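PDB 3VF1: 11R-lipoxygenase, which probably oxygenates polyunsaturated fatty acids at a non-heme iron, as lipoxygenases do, in a calcium-dependent manner. Local coordinates for residues His415-Leu420 with His562-Val567; Pro402-Ser407 with Pro423-Ile428; Arg293-Glu298 with Glu303-Ile308; Leu497-Val502 with Leu687-Val692. All blocks are in the same frame, centred on the assembly; numbering follows the deposited sequence.

Interaction 1 (His415-Leu420 with His562-Val567)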
loop_
_atom_site.group_PDB
_atom_site.type_symbol
_atom_site.label_atom_id
_atom_site.label_comp_id
_atom_site.label_asym_id
_atom_site.label_seq_id
_atom_site.Cartn_x
_atom_site.Cartn_y
_atom_site.Cartn_z
ATOM N N HIS A 415 -14.454 -18.704 -5.564
ATOM C CA HIS A 415 -13.285 -19.249 -4.883
ATOM C C HIS A 415 -13.036 -18.506 -3.566
ATOM O O HIS A 415 -13.106 -17.277 -3.521
ATOM C CB HIS A 415 -12.064 -19.124 -5.794
ATOM C CG HIS A 415 -10.916 -20.000 -5.398
ATOM N ND1 HIS A 415 -10.323 -19.936 -4.156
ATOM C CD2 HIS A 415 -10.242 -20.950 -6.087
ATOM C CE1 HIS A 415 -9.339 -20.815 -4.094
ATOM N NE2 HIS A 415 -9.267 -21.443 -5.253
ATOM N N PRO A 416 -12.747 -19.250 -2.485
ATOM C CA PRO A 416 -12.554 -18.644 -1.159
ATOM C C PRO A 416 -11.397 -17.644 -1.090
ATOM O O PRO A 416 -11.497 -16.649 -0.379
ATOM C CB PRO A 416 -12.272 -19.852 -0.255
ATOM C CG PRO A 416 -11.850 -20.943 -1.178
ATOM C CD PRO A 416 -12.623 -20.716 -2.435
ATOM N N VAL A 417 -10.315 -17.915 -1.814
ATOM C CA VAL A 417 -9.160 -17.022 -1.837
ATOM C C VAL A 417 -9.492 -15.703 -2.532
ATOM O O VAL A 417 -9.014 -14.646 -2.123
ATOM C CB VAL A 417 -7.954 -17.681 -2.533
ATOM C CG1 VAL A 417 -6.842 -16.666 -2.760
ATOM C CG2 VAL A 417 -7.451 -18.854 -1.710
ATOM N N TRP A 418 -10.305 -15.767 -3.581
ATOM C CA TRP A 418 -10.764 -14.553 -4.248
ATOM C C TRP A 418 -11.519 -13.669 -3.264
ATOM O O TRP A 418 -11.336 -12.452 -3.237
ATOM C CB TRP A 418 -11.672 -14.885 -5.433
ATOM C CG TRP A 418 -12.499 -13.714 -5.868
ATOM C CD1 TRP A 418 -13.711 -13.336 -5.364
ATOM C CD2 TRP A 418 -12.173 -12.759 -6.883
ATOM N NE1 TRP A 418 -14.161 -12.209 -6.006
ATOM C CE2 TRP A 418 -13.235 -11.833 -6.943
ATOM C CE3 TRP A 418 -11.088 -12.596 -7.749
ATOM C CZ2 TRP A 418 -13.243 -10.765 -7.835
ATOM C CZ3 TRP A 418 -11.099 -11.533 -8.633
ATOM C CH2 TRP A 418 -12.169 -10.632 -8.670
ATOM N N LYS A 419 -12.374 -14.290 -2.458
ATOM C CA LYS A 419 -13.156 -13.569 -1.462
ATOM C C LYS A 419 -12.244 -12.994 -0.387
ATOM O O LYS A 419 -12.466 -11.889 0.107
ATOM C CB LYS A 419 -14.182 -14.500 -0.812
ATOM C CG LYS A 419 -15.232 -15.047 -1.765
ATOM C CD LYS A 419 -16.186 -15.978 -1.036
ATOM C CE LYS A 419 -17.245 -16.549 -1.966
ATOM N NZ LYS A 419 -18.181 -15.508 -2.472
ATOM N N LEU A 420 -11.218 -13.758 -0.030
ATOM C CA LEU A 420 -10.283 -13.351 1.010
ATOM C C LEU A 420 -9.520 -12.091 0.614
ATOM O O LEU A 420 -9.431 -11.139 1.389
ATOM C CB LEU A 420 -9.289 -14.480 1.292
ATOM C CG LEU A 420 -8.240 -14.188 2.367
ATOM C CD1 LEU A 420 -8.893 -14.043 3.735
ATOM C CD2 LEU A 420 -7.176 -15.272 2.387
ATOM N N HIS A 562 1.274 -18.440 4.159
ATOM C CA HIS A 562 2.348 -17.460 4.256
ATOM C C HIS A 562 2.252 -16.428 3.141
ATOM O O HIS A 562 2.247 -15.226 3.398
ATOM C CB HIS A 562 3.716 -18.139 4.200
ATOM C CG HIS A 562 4.863 -17.178 4.264
ATOM N ND1 HIS A 562 5.259 -16.571 5.436
ATOM C CD2 HIS A 562 5.689 -16.710 3.299
ATOM C CE1 HIS A 562 6.285 -15.776 5.191
ATOM N NE2 HIS A 562 6.565 -15.840 3.903
ATOM N N PHE A 563 2.176 -16.903 1.902
ATOM C CA PHE A 563 2.143 -16.009 0.752
ATOM C C PHE A 563 0.971 -15.039 0.841
ATOM O O PHE A 563 1.105 -13.867 0.502
ATOM C CB PHE A 563 2.062 -16.806 -0.550
ATOM C CG PHE A 563 2.301 -15.977 -1.778
ATOM C CD1 PHE A 563 3.583 -15.809 -2.278
ATOM C CD2 PHE A 563 1.248 -15.356 -2.429
ATOM C CE1 PHE A 563 3.809 -15.044 -3.406
ATOM C CE2 PHE A 563 1.468 -14.591 -3.560
ATOM C CZ PHE A 563 2.750 -14.434 -4.047
ATOM N N LEU A 564 -0.175 -15.527 1.302
ATOM C CA LEU A 564 -1.366 -14.692 1.413
ATOM C C LEU A 564 -1.244 -13.718 2.580
ATOM O O LEU A 564 -1.756 -12.601 2.523
ATOM C CB LEU A 564 -2.614 -15.559 1.579
ATOM C CG LEU A 564 -2.958 -16.451 0.384
ATOM C CD1 LEU A 564 -4.124 -17.365 0.722
ATOM C CD2 LEU A 564 -3.274 -15.612 -0.841
ATOM N N THR A 565 -0.565 -14.145 3.641
ATOM C CA THR A 565 -0.319 -13.278 4.784
ATOM C C THR A 565 0.509 -12.075 4.342
ATOM O O THR A 565 0.238 -10.941 4.737
ATOM C CB THR A 565 0.423 -14.020 5.910
ATOM O OG1 THR A 565 -0.409 -15.067 6.431
ATOM C CG2 THR A 565 0.786 -13.070 7.040
ATOM N N VAL A 566 1.518 -12.333 3.515
ATOM C CA VAL A 566 2.358 -11.274 2.969
ATOM C C VAL A 566 1.522 -10.246 2.218
ATOM O O VAL A 566 1.712 -9.042 2.384
ATOM C CB VAL A 566 3.429 -11.844 2.013
ATOM C CG1 VAL A 566 4.010 -10.745 1.132
ATOM C CG2 VAL A 566 4.530 -12.540 2.799
ATOM N N VAL A 567 0.597 -10.722 1.392
ATOM C CA VAL A 567 -0.219 -9.839 0.569
ATOM C C VAL A 567 -1.141 -8.972 1.422
ATOM O O VAL A 567 -1.194 -7.755 1.255
ATOM C CB VAL A 567 -1.071 -10.635 -0.440
ATOM C CG1 VAL A 567 -1.993 -9.703 -1.215
ATOM C CG2 VAL A 567 -0.177 -11.408 -1.393
#
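A chi1 of -65° sets CG of Leu-564 anti to its own carbonyl carbon, so that its two methyls fork toward the helix that holds Val-417 and Leu-420. Those two answer from successive turns: Leu-420, with CG anti to the backbone N, reaches out with CD2, while Val-417 offers CG1. The fork thus has one prong for each partner. Leu-564 CD1 comes within 4.1 Å of Leu-420 CD2, and Leu-564 CD2 lies 4.2 Å from Val-417 CG1; both pairs meet at oblique angles, methyl against methyl. The spacing is that of light van der Waals packing, with 8.8 Å between the CA atoms of Val-417 and Leu-564. In fold terms, the contact brings the start of helix 416-425 against helix 557-579 in the helical body of the lipoxygenase, and helix 525-538 touches both partners, Ile-527 meeting Val-417 and Trp-530 meeting Leu-564. The N-terminus of helix 416-425 is tied by its own cap. His-415 ND1 accepts from Val-417 N at 3.1 Å with an N-H...N angle of 156°, the donor only 12° out of the imidazole plane. At the other end of that ring NE2 bonds Asp-524 OD2, which fixes the rotation of the imidazole from both nitrogens.

Interaction 2 (Pro402-Ser407 with Pro423-Ile428)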
loop_
_atom_site.group_PDB
_atom_site.type_symbol
_atom_site.label_atom_id
_atom_site.label_comp_id
_atom_site.label_asym_id
_atom_site.label_seq_id
_atom_site.Cartn_x
_atom_site.Cartn_y
_atom_site.Cartn_z
ATOM N N PRO A 402 0.503 -7.164 -9.081
ATOM C CA PRO A 402 0.427 -8.452 -9.778
ATOM C C PRO A 402 -0.580 -9.426 -9.164
ATOM O O PRO A 402 -1.176 -10.215 -9.895
ATOM C CB PRO A 402 1.847 -9.002 -9.643
ATOM C CG PRO A 402 2.701 -7.795 -9.531
ATOM C CD PRO A 402 1.893 -6.799 -8.758
ATOM N N THR A 403 -0.766 -9.374 -7.847
ATOM C CA THR A 403 -1.685 -10.291 -7.180
ATOM C C THR A 403 -3.127 -9.945 -7.525
ATOM O O THR A 403 -3.987 -10.825 -7.574
ATOM C CB THR A 403 -1.514 -10.278 -5.646
ATOM O OG1 THR A 403 -1.965 -9.026 -5.115
ATOM C CG2 THR A 403 -0.056 -10.513 -5.259
ATOM N N ALA A 404 -3.392 -8.666 -7.766
ATOM C CA ALA A 404 -4.726 -8.228 -8.158
ATOM C C ALA A 404 -5.022 -8.691 -9.578
ATOM O O ALA A 404 -6.100 -9.207 -9.860
ATOM C CB ALA A 404 -4.841 -6.714 -8.057
ATOM N N VAL A 405 -4.050 -8.508 -10.466
ATOM C CA VAL A 405 -4.207 -8.886 -11.866
ATOM C C VAL A 405 -4.383 -10.396 -12.008
ATOM O O VAL A 405 -5.226 -10.862 -12.773
ATOM C CB VAL A 405 -2.999 -8.431 -12.711
ATOM C CG1 VAL A 405 -3.127 -8.932 -14.141
ATOM C CG2 VAL A 405 -2.873 -6.915 -12.683
ATOM N N SER A 406 -3.586 -11.158 -11.265
ATOM C CA SER A 406 -3.645 -12.612 -11.340
ATOM C C SER A 406 -4.968 -13.136 -10.785
ATOM O O SER A 406 -5.478 -14.156 -11.245
ATOM C CB SER A 406 -2.474 -13.245 -10.587
ATOM O OG SER A 406 -2.508 -14.655 -10.713
ATOM N N SER A 407 -5.519 -12.440 -9.796
ATOM C CA SER A 407 -6.804 -12.825 -9.223
ATOM C C SER A 407 -7.894 -12.799 -10.287
ATOM O O SER A 407 -8.688 -13.734 -10.400
ATOM C CB SER A 407 -7.189 -11.894 -8.072
ATOM O OG SER A 407 -6.346 -12.086 -6.948
ATOM N N PRO A 423 -11.118 -7.548 -0.671
ATOM C CA PRO A 423 -11.137 -6.258 0.030
ATOM C C PRO A 423 -9.749 -5.643 0.199
ATOM O O PRO A 423 -9.642 -4.438 0.432
ATOM C CB PRO A 423 -11.737 -6.607 1.396
ATOM C CG PRO A 423 -11.470 -8.059 1.575
ATOM C CD PRO A 423 -11.523 -8.662 0.205
ATOM N N HIS A 424 -8.705 -6.455 0.074
ATOM C CA HIS A 424 -7.343 -5.989 0.317
ATOM C C HIS A 424 -6.626 -5.536 -0.954
ATOM O O HIS A 424 -5.669 -4.767 -0.885
ATOM C CB HIS A 424 -6.537 -7.084 1.010
ATOM C CG HIS A 424 -7.072 -7.458 2.355
ATOM N ND1 HIS A 424 -7.038 -6.598 3.432
ATOM C CD2 HIS A 424 -7.659 -8.593 2.799
ATOM C CE1 HIS A 424 -7.581 -7.189 4.481
ATOM N NE2 HIS A 424 -7.965 -8.401 4.125
ATOM N N THR A 425 -7.086 -6.011 -2.105
ATOM C CA THR A 425 -6.485 -5.633 -3.382
ATOM C C THR A 425 -7.339 -4.586 -4.087
ATOM O O THR A 425 -7.040 -4.174 -5.207
ATOM C CB THR A 425 -6.319 -6.845 -4.316
ATOM O OG1 THR A 425 -7.605 -7.403 -4.622
ATOM C CG2 THR A 425 -5.438 -7.904 -3.670
ATOM N N LYS A 426 -8.404 -4.157 -3.422
ATOM C CA LYS A 426 -9.337 -3.206 -4.006
ATOM C C LYS A 426 -8.678 -1.850 -4.238
ATOM O O LYS A 426 -8.125 -1.253 -3.312
ATOM C CB LYS A 426 -10.549 -3.039 -3.090
ATOM C CG LYS A 426 -11.808 -2.590 -3.806
ATOM C CD LYS A 426 -12.949 -2.360 -2.829
ATOM C CE LYS A 426 -14.194 -1.865 -3.541
ATOM N NZ LYS A 426 -15.246 -1.420 -2.584
ATOM N N GLY A 427 -8.729 -1.375 -5.479
ATOM C CA GLY A 427 -8.288 -0.031 -5.802
ATOM C C GLY A 427 -6.835 0.096 -6.224
ATOM O O GLY A 427 -6.409 1.169 -6.648
ATOM N N ILE A 428 -6.070 -0.985 -6.119
ATOM C CA ILE A 428 -4.639 -0.918 -6.401
ATOM C C ILE A 428 -4.351 -0.716 -7.889
ATOM O O ILE A 428 -3.407 -0.019 -8.252
ATOM C CB ILE A 428 -3.889 -2.171 -5.892
ATOM C CG1 ILE A 428 -2.379 -1.917 -5.907
ATOM C CG2 ILE A 428 -4.245 -3.392 -6.728
ATOM C CD1 ILE A 428 -1.565 -3.000 -5.233
#
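The methyl of Ala-404 rests against the branch methyl of Ile-428, CB to CG2 3.6 Å, and also against Thr-425, whose CB lies 4.0 Å from Ala-404 CB. A small residue on this face of the helix allows the backbones to come close, the CA atoms of Ala-404 and Thr-425 being 5.7 Å apart. At the preceding residue of the helix, Thr-403 and Thr-425 meet obliquely: Thr-403 OG1 is 3.9 Å from the methyl CG2 of Thr-425, packing and not bonding. That hydroxyl is already engaged by Met-400 O. With chi1 of 62°, Thr-425 places OG1 between its N and carbonyl carbon and leaves CG2 facing Thr-403. Within the helix, Thr-403 O takes two bonds from Ser-407, from its N at 3.1 Å and its OG at 2.7 Å, which ties the Ser-407 hydroxyl to its own helix. The chain after Thr-425 reverses in a type II turn to Ile-428, with Gly-427 at positive phi, and so returns a second side chain to Ala-404. The side chain of Ile-428, about 6 Å from that of His-397, packs the chain after helix 416-425 onto helix 369-410, the carrier of iron ligands His-392 and His-397 in this lipoxygenase fold.

Interaction 3 (Arg293-Glu298 with Glu303-Ile308)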
loop_
_atom_site.group_PDB
_atom_site.type_symbol
_atom_site.label_atom_id
_atom_site.label_comp_id
_atom_site.label_asym_id
_atom_site.label_seq_id
_atom_site.Cartn_x
_atom_site.Cartn_y
_atom_site.Cartn_z
ATOM N N ARG A 293 30.602 5.861 29.112
ATOM C CA ARG A 293 31.887 5.838 29.793
ATOM C C ARG A 293 32.362 4.397 29.913
ATOM O O ARG A 293 31.615 3.526 30.359
ATOM C CB ARG A 293 31.770 6.460 31.184
ATOM C CG ARG A 293 31.683 7.975 31.185
ATOM C CD ARG A 293 31.549 8.515 32.600
ATOM N NE ARG A 293 31.731 9.963 32.660
ATOM C CZ ARG A 293 30.764 10.858 32.477
ATOM N NH1 ARG A 293 29.524 10.468 32.213
ATOM N NH2 ARG A 293 31.041 12.154 32.553
ATOM N N GLY A 294 33.602 4.149 29.505
ATOM C CA GLY A 294 34.172 2.816 29.580
ATOM C C GLY A 294 33.974 2.013 28.310
ATOM O O GLY A 294 34.353 0.845 28.249
ATOM N N TYR A 295 33.382 2.637 27.294
ATOM C CA TYR A 295 33.139 1.962 26.024
ATOM C C TYR A 295 33.962 2.552 24.888
ATOM O O TYR A 295 34.101 3.767 24.768
ATOM C CB TYR A 295 31.656 2.027 25.657
ATOM C CG TYR A 295 30.826 0.923 26.265
ATOM C CD1 TYR A 295 30.553 0.901 27.623
ATOM C CD2 TYR A 295 30.315 -0.098 25.477
ATOM C CE1 TYR A 295 29.795 -0.108 28.182
ATOM C CE2 TYR A 295 29.555 -1.111 26.027
ATOM C CZ TYR A 295 29.297 -1.112 27.380
ATOM O OH TYR A 295 28.542 -2.119 27.933
ATOM N N THR A 296 34.504 1.669 24.057
ATOM C CA THR A 296 35.145 2.067 22.814
ATOM C C THR A 296 34.238 1.646 21.668
ATOM O O THR A 296 33.345 0.820 21.852
ATOM C CB THR A 296 36.518 1.394 22.647
ATOM O OG1 THR A 296 36.365 -0.031 22.686
ATOM C CG2 THR A 296 37.467 1.828 23.754
ATOM N N LEU A 297 34.465 2.215 20.490
ATOM C CA LEU A 297 33.677 1.862 19.317
ATOM C C LEU A 297 33.687 0.351 19.113
ATOM O O LEU A 297 32.666 -0.247 18.774
ATOM C CB LEU A 297 34.234 2.558 18.077
ATOM C CG LEU A 297 33.473 2.306 16.776
ATOM C CD1 LEU A 297 32.003 2.655 16.938
ATOM C CD2 LEU A 297 34.094 3.102 15.641
ATOM N N GLU A 298 34.846 -0.261 19.339
ATOM C CA GLU A 298 35.015 -1.696 19.133
ATOM C C GLU A 298 34.157 -2.491 20.113
ATOM O O GLU A 298 33.490 -3.448 19.729
ATOM C CB GLU A 298 36.486 -2.095 19.288
ATOM C CG GLU A 298 37.406 -1.564 18.189
ATOM C CD GLU A 298 37.710 -0.078 18.329
ATOM O OE1 GLU A 298 37.345 0.518 19.366
ATOM O OE2 GLU A 298 38.316 0.493 17.397
ATOM N N GLU A 303 28.979 -5.723 21.481
ATOM C CA GLU A 303 27.791 -5.870 22.318
ATOM C C GLU A 303 26.497 -5.539 21.573
ATOM O O GLU A 303 25.418 -5.552 22.163
ATOM C CB GLU A 303 27.915 -4.998 23.570
ATOM C CG GLU A 303 29.088 -5.372 24.464
ATOM C CD GLU A 303 28.997 -4.744 25.842
ATOM O OE1 GLU A 303 27.982 -4.072 26.124
ATOM O OE2 GLU A 303 29.938 -4.927 26.645
ATOM N N GLY A 304 26.608 -5.241 20.284
ATOM C CA GLY A 304 25.438 -4.991 19.461
ATOM C C GLY A 304 24.751 -3.675 19.771
ATOM O O GLY A 304 23.522 -3.601 19.777
ATOM N N LEU A 305 25.542 -2.637 20.026
ATOM C CA LEU A 305 25.005 -1.316 20.332
ATOM C C LEU A 305 25.179 -0.367 19.149
ATOM O O LEU A 305 24.785 0.793 19.215
ATOM C CB LEU A 305 25.703 -0.732 21.561
ATOM C CG LEU A 305 25.680 -1.591 22.824
ATOM C CD1 LEU A 305 26.478 -0.923 23.933
ATOM C CD2 LEU A 305 24.252 -1.853 23.273
ATOM N N ILE A 306 25.769 -0.865 18.068
ATOM C CA ILE A 306 26.068 -0.030 16.910
ATOM C C ILE A 306 25.222 -0.434 15.710
ATOM O O ILE A 306 25.236 -1.589 15.293
ATOM C CB ILE A 306 27.553 -0.129 16.523
ATOM C CG1 ILE A 306 28.438 0.383 17.664
ATOM C CG2 ILE A 306 27.826 0.656 15.247
ATOM C CD1 ILE A 306 28.367 1.881 17.876
ATOM N N PHE A 307 24.492 0.529 15.158
ATOM C CA PHE A 307 23.648 0.290 13.996
ATOM C C PHE A 307 24.042 1.232 12.867
ATOM O O PHE A 307 24.677 2.257 13.104
ATOM C CB PHE A 307 22.178 0.476 14.367
ATOM C CG PHE A 307 21.708 -0.464 15.440
ATOM C CD1 PHE A 307 22.083 -0.271 16.759
ATOM C CD2 PHE A 307 20.898 -1.544 15.130
ATOM C CE1 PHE A 307 21.659 -1.138 17.747
ATOM C CE2 PHE A 307 20.470 -2.410 16.115
ATOM C CZ PHE A 307 20.851 -2.206 17.425
ATOM N N ILE A 308 23.665 0.883 11.641
ATOM C CA ILE A 308 24.114 1.622 10.469
ATOM C C ILE A 308 23.028 1.745 9.404
ATOM O O ILE A 308 22.207 0.849 9.235
ATOM C CB ILE A 308 25.343 0.938 9.840
ATOM C CG1 ILE A 308 25.891 1.767 8.676
ATOM C CG2 ILE A 308 24.986 -0.465 9.373
ATOM C CD1 ILE A 308 27.215 1.257 8.136
#
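From its CB, the side chain of Tyr-295 runs out toward Leu-305 and Glu-303, with CG anti to the carbonyl carbon (chi1 -86°). Past CG the ring atoms have different partners. CD1 has Arg-293 O of its own segment near the ring plane. CE2, across the ring, touches Leu-305 CD1 at 3.7 Å, and the same carbon stands 3.4 Å from Glu-303 OE1. The tip gives the polar contact: Tyr-295 OH donates to Glu-303 OE1 over 2.7 Å, meeting the carboxylate on its syn side and 27° out of its plane. Ring and carboxylate planes are nearly perpendicular, 83° apart, the acid lying at the ring's edge while Lys-299 supplies a cation-pi partner. The short helix 297-302 begins in the first segment and leads to the second, capped by Thr-296 OG1 on Lys-299 N and closed by a Schellman motif at Gly-304, before strand 306-310 enters an antiparallel sheet between strands 271-272 and 333-338. A phenylalanine in place of Tyr-295 would probably leave Glu-303 without this hydroxyl donor and its carboxylate freer to turn. Deeper in, the two segments meet again without polarity: Leu-297 CD1 lies 3.8 Å from Ile-306 CD1, the side chains crossing at about a right angle, with Val-282 against Leu-297 and Leu-335 against Ile-306.

Interaction 4 (Leu497-Val502 with Leu687-Val692)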
loop_
_atom_site.group_PDB
_atom_site.type_symbol
_atom_site.label_atom_id
_atom_site.label_comp_id
_atom_site.label_asym_id
_atom_site.label_seq_id
_atom_site.Cartn_x
_atom_site.Cartn_y
_atom_site.Cartn_z
ATOM N N LEU A 497 4.547 -6.471 14.227
ATOM C CA LEU A 497 4.678 -7.885 14.564
ATOM C C LEU A 497 3.398 -8.439 15.185
ATOM O O LEU A 497 3.084 -9.617 15.017
ATOM C CB LEU A 497 5.866 -8.113 15.502
ATOM C CG LEU A 497 7.249 -8.073 14.848
ATOM C CD1 LEU A 497 8.340 -8.256 15.892
ATOM C CD2 LEU A 497 7.369 -9.133 13.764
ATOM N N LEU A 498 2.663 -7.594 15.900
ATOM C CA LEU A 498 1.371 -7.992 16.444
ATOM C C LEU A 498 0.376 -8.211 15.309
ATOM O O LEU A 498 -0.363 -9.195 15.296
ATOM C CB LEU A 498 0.830 -6.924 17.395
ATOM C CG LEU A 498 1.558 -6.740 18.728
ATOM C CD1 LEU A 498 0.931 -5.600 19.512
ATOM C CD2 LEU A 498 1.536 -8.026 19.540
ATOM N N LEU A 499 0.369 -7.284 14.357
ATOM C CA LEU A 499 -0.570 -7.325 13.244
ATOM C C LEU A 499 -0.259 -8.480 12.306
ATOM O O LEU A 499 -1.164 -9.149 11.812
ATOM C CB LEU A 499 -0.526 -6.006 12.475
ATOM C CG LEU A 499 -1.135 -4.817 13.220
ATOM C CD1 LEU A 499 -0.505 -3.511 12.778
ATOM C CD2 LEU A 499 -2.639 -4.789 13.005
ATOM N N TRP A 500 1.025 -8.708 12.061
ATOM C CA TRP A 500 1.459 -9.807 11.208
ATOM C C TRP A 500 0.948 -11.140 11.746
ATOM O O TRP A 500 0.379 -11.941 11.006
ATOM C CB TRP A 500 2.984 -9.836 11.118
ATOM C CG TRP A 500 3.510 -11.015 10.366
ATOM C CD1 TRP A 500 3.785 -12.252 10.869
ATOM C CD2 TRP A 500 3.823 -11.071 8.970
ATOM N NE1 TRP A 500 4.250 -13.076 9.874
ATOM C CE2 TRP A 500 4.285 -12.374 8.698
ATOM C CE3 TRP A 500 3.758 -10.147 7.925
ATOM C CZ2 TRP A 500 4.680 -12.775 7.424
ATOM C CZ3 TRP A 500 4.151 -10.546 6.661
ATOM C CH2 TRP A 500 4.607 -11.849 6.421
ATOM N N ASN A 501 1.152 -11.371 13.038
ATOM C CA ASN A 501 0.744 -12.619 13.670
ATOM C C ASN A 501 -0.773 -12.766 13.743
ATOM O O ASN A 501 -1.299 -13.875 13.660
ATOM C CB ASN A 501 1.349 -12.724 15.072
ATOM C CG ASN A 501 2.835 -13.029 15.043
ATOM O OD1 ASN A 501 3.303 -13.810 14.214
ATOM N ND2 ASN A 501 3.586 -12.414 15.949
ATOM N N VAL A 502 -1.474 -11.649 13.900
ATOM C CA VAL A 502 -2.932 -11.667 13.948
ATOM C C VAL A 502 -3.520 -11.903 12.561
ATOM O O VAL A 502 -4.531 -12.590 12.419
ATOM C CB VAL A 502 -3.497 -10.359 14.544
ATOM C CG1 VAL A 502 -4.858 -10.038 13.954
ATOM C CG2 VAL A 502 -3.574 -10.463 16.059
ATOM N N LEU A 687 -0.213 2.361 12.981
ATOM C CA LEU A 687 -0.581 0.955 12.854
ATOM C C LEU A 687 -1.705 0.572 13.811
ATOM O O LEU A 687 -1.938 -0.606 14.067
ATOM C CB LEU A 687 0.639 0.054 13.064
ATOM C CG LEU A 687 1.615 0.005 11.886
ATOM C CD1 LEU A 687 2.793 -0.897 12.209
ATOM C CD2 LEU A 687 0.911 -0.467 10.620
ATOM N N ILE A 688 -2.402 1.570 14.341
ATOM C CA ILE A 688 -3.642 1.317 15.056
ATOM C C ILE A 688 -4.641 0.786 14.036
ATOM O O ILE A 688 -4.937 1.465 13.055
ATOM C CB ILE A 688 -4.193 2.594 15.708
ATOM C CG1 ILE A 688 -3.283 3.030 16.856
ATOM C CG2 ILE A 688 -5.608 2.367 16.219
ATOM C CD1 ILE A 688 -3.653 4.373 17.457
ATOM N N PRO A 689 -5.153 -0.438 14.253
ATOM C CA PRO A 689 -6.013 -1.104 13.266
ATOM C C PRO A 689 -7.108 -0.200 12.708
ATOM O O PRO A 689 -7.373 -0.232 11.506
ATOM C CB PRO A 689 -6.624 -2.259 14.061
ATOM C CG PRO A 689 -5.607 -2.569 15.101
ATOM C CD PRO A 689 -4.981 -1.252 15.469
ATOM N N GLY A 690 -7.727 0.598 13.571
ATOM C CA GLY A 690 -8.781 1.506 13.151
ATOM C C GLY A 690 -8.305 2.607 12.220
ATOM O O GLY A 690 -9.116 3.310 11.618
ATOM N N HIS A 691 -6.989 2.764 12.107
ATOM C CA HIS A 691 -6.401 3.771 11.227
ATOM C C HIS A 691 -5.802 3.154 9.961
ATOM O O HIS A 691 -5.338 3.875 9.080
ATOM C CB HIS A 691 -5.302 4.549 11.958
ATOM C CG HIS A 691 -5.789 5.345 13.131
ATOM N ND1 HIS A 691 -4.984 6.234 13.807
ATOM C CD2 HIS A 691 -6.994 5.381 13.749
ATOM C CE1 HIS A 691 -5.672 6.791 14.790
ATOM N NE2 HIS A 691 -6.893 6.289 14.776
ATOM N N VAL A 692 -5.809 1.825 9.875
ATOM C CA VAL A 692 -5.168 1.123 8.763
ATOM C C VAL A 692 -6.188 0.681 7.718
ATOM O O VAL A 692 -6.986 -0.216 7.975
ATOM C CB VAL A 692 -4.415 -0.131 9.256
ATOM C CG1 VAL A 692 -3.753 -0.849 8.093
ATOM C CG2 VAL A 692 -3.388 0.242 10.314
#
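The helix carrying Leu-499 and the chain at Pro-689 approach to 8.3 Å between those two CA atoms, the second segment folding into a short 3-10 turn, Pro-689 to His-691, in which His-691 N bonds Ile-688 O and Val-692 N bonds Pro-689 O. A single side chain of the helix then bridges the gap. Leu-499 has CG anti to its carbonyl carbon (chi1 -71°), and each of its methyls takes a different target. CD1 settles against Leu-687, 3.5 Å from its carbonyl O and 3.8 Å from its CB, with Leu-687 CD2 a little farther off at 4.0 Å; the two leucines cross obliquely. CD2 goes to the proline ring, lying 4.3 Å from Pro-689 CG, a looser touch. No hydrogen bond crosses the contact, and the pairing is van der Waals packing, including the methyl against the Leu-687 carbonyl. Leu-687 is held along the same helix 491-514 by Tyr-492, Asp-495 and Ala-496, whereas Leu-499 also meets Cys-573 of helix 557-579 and Pro-689 meets Thr-670 of helix 653-676. The arrangement seats the chain that follows helix 653-676 against helix 491-514 on its way to Ile-698, the last residue and an iron ligand; such a C-terminal stretch, returning through the helical core to the metal, is a hallmark of the lipoxygenase fold.

How the interactions relate
Along the chain interaction 3 closes first. Segments 402-407, 415-420, 423-428 and 562-567 alternate between interactions 2 and 1, which therefore cross, and interaction 4 crosses interaction 1 too. Helix 416-425 serves both 1 and 2, whose centres are about 10 Å apart and which touch where Val-567 packs on Thr-403. Interaction 4 lies about 17 Å from interaction 1, centre to centre, and meets it through Trp-500, against Thr-565 and Val-566 of helix 557-579. Interactions 2 and 4 do not touch; all three lie in the helical part of the chain, 2 and 4 nearer the iron ligands. Interaction 3 stands apart, about 33 Å or more between centres, where a short helix passes into a sheet strand.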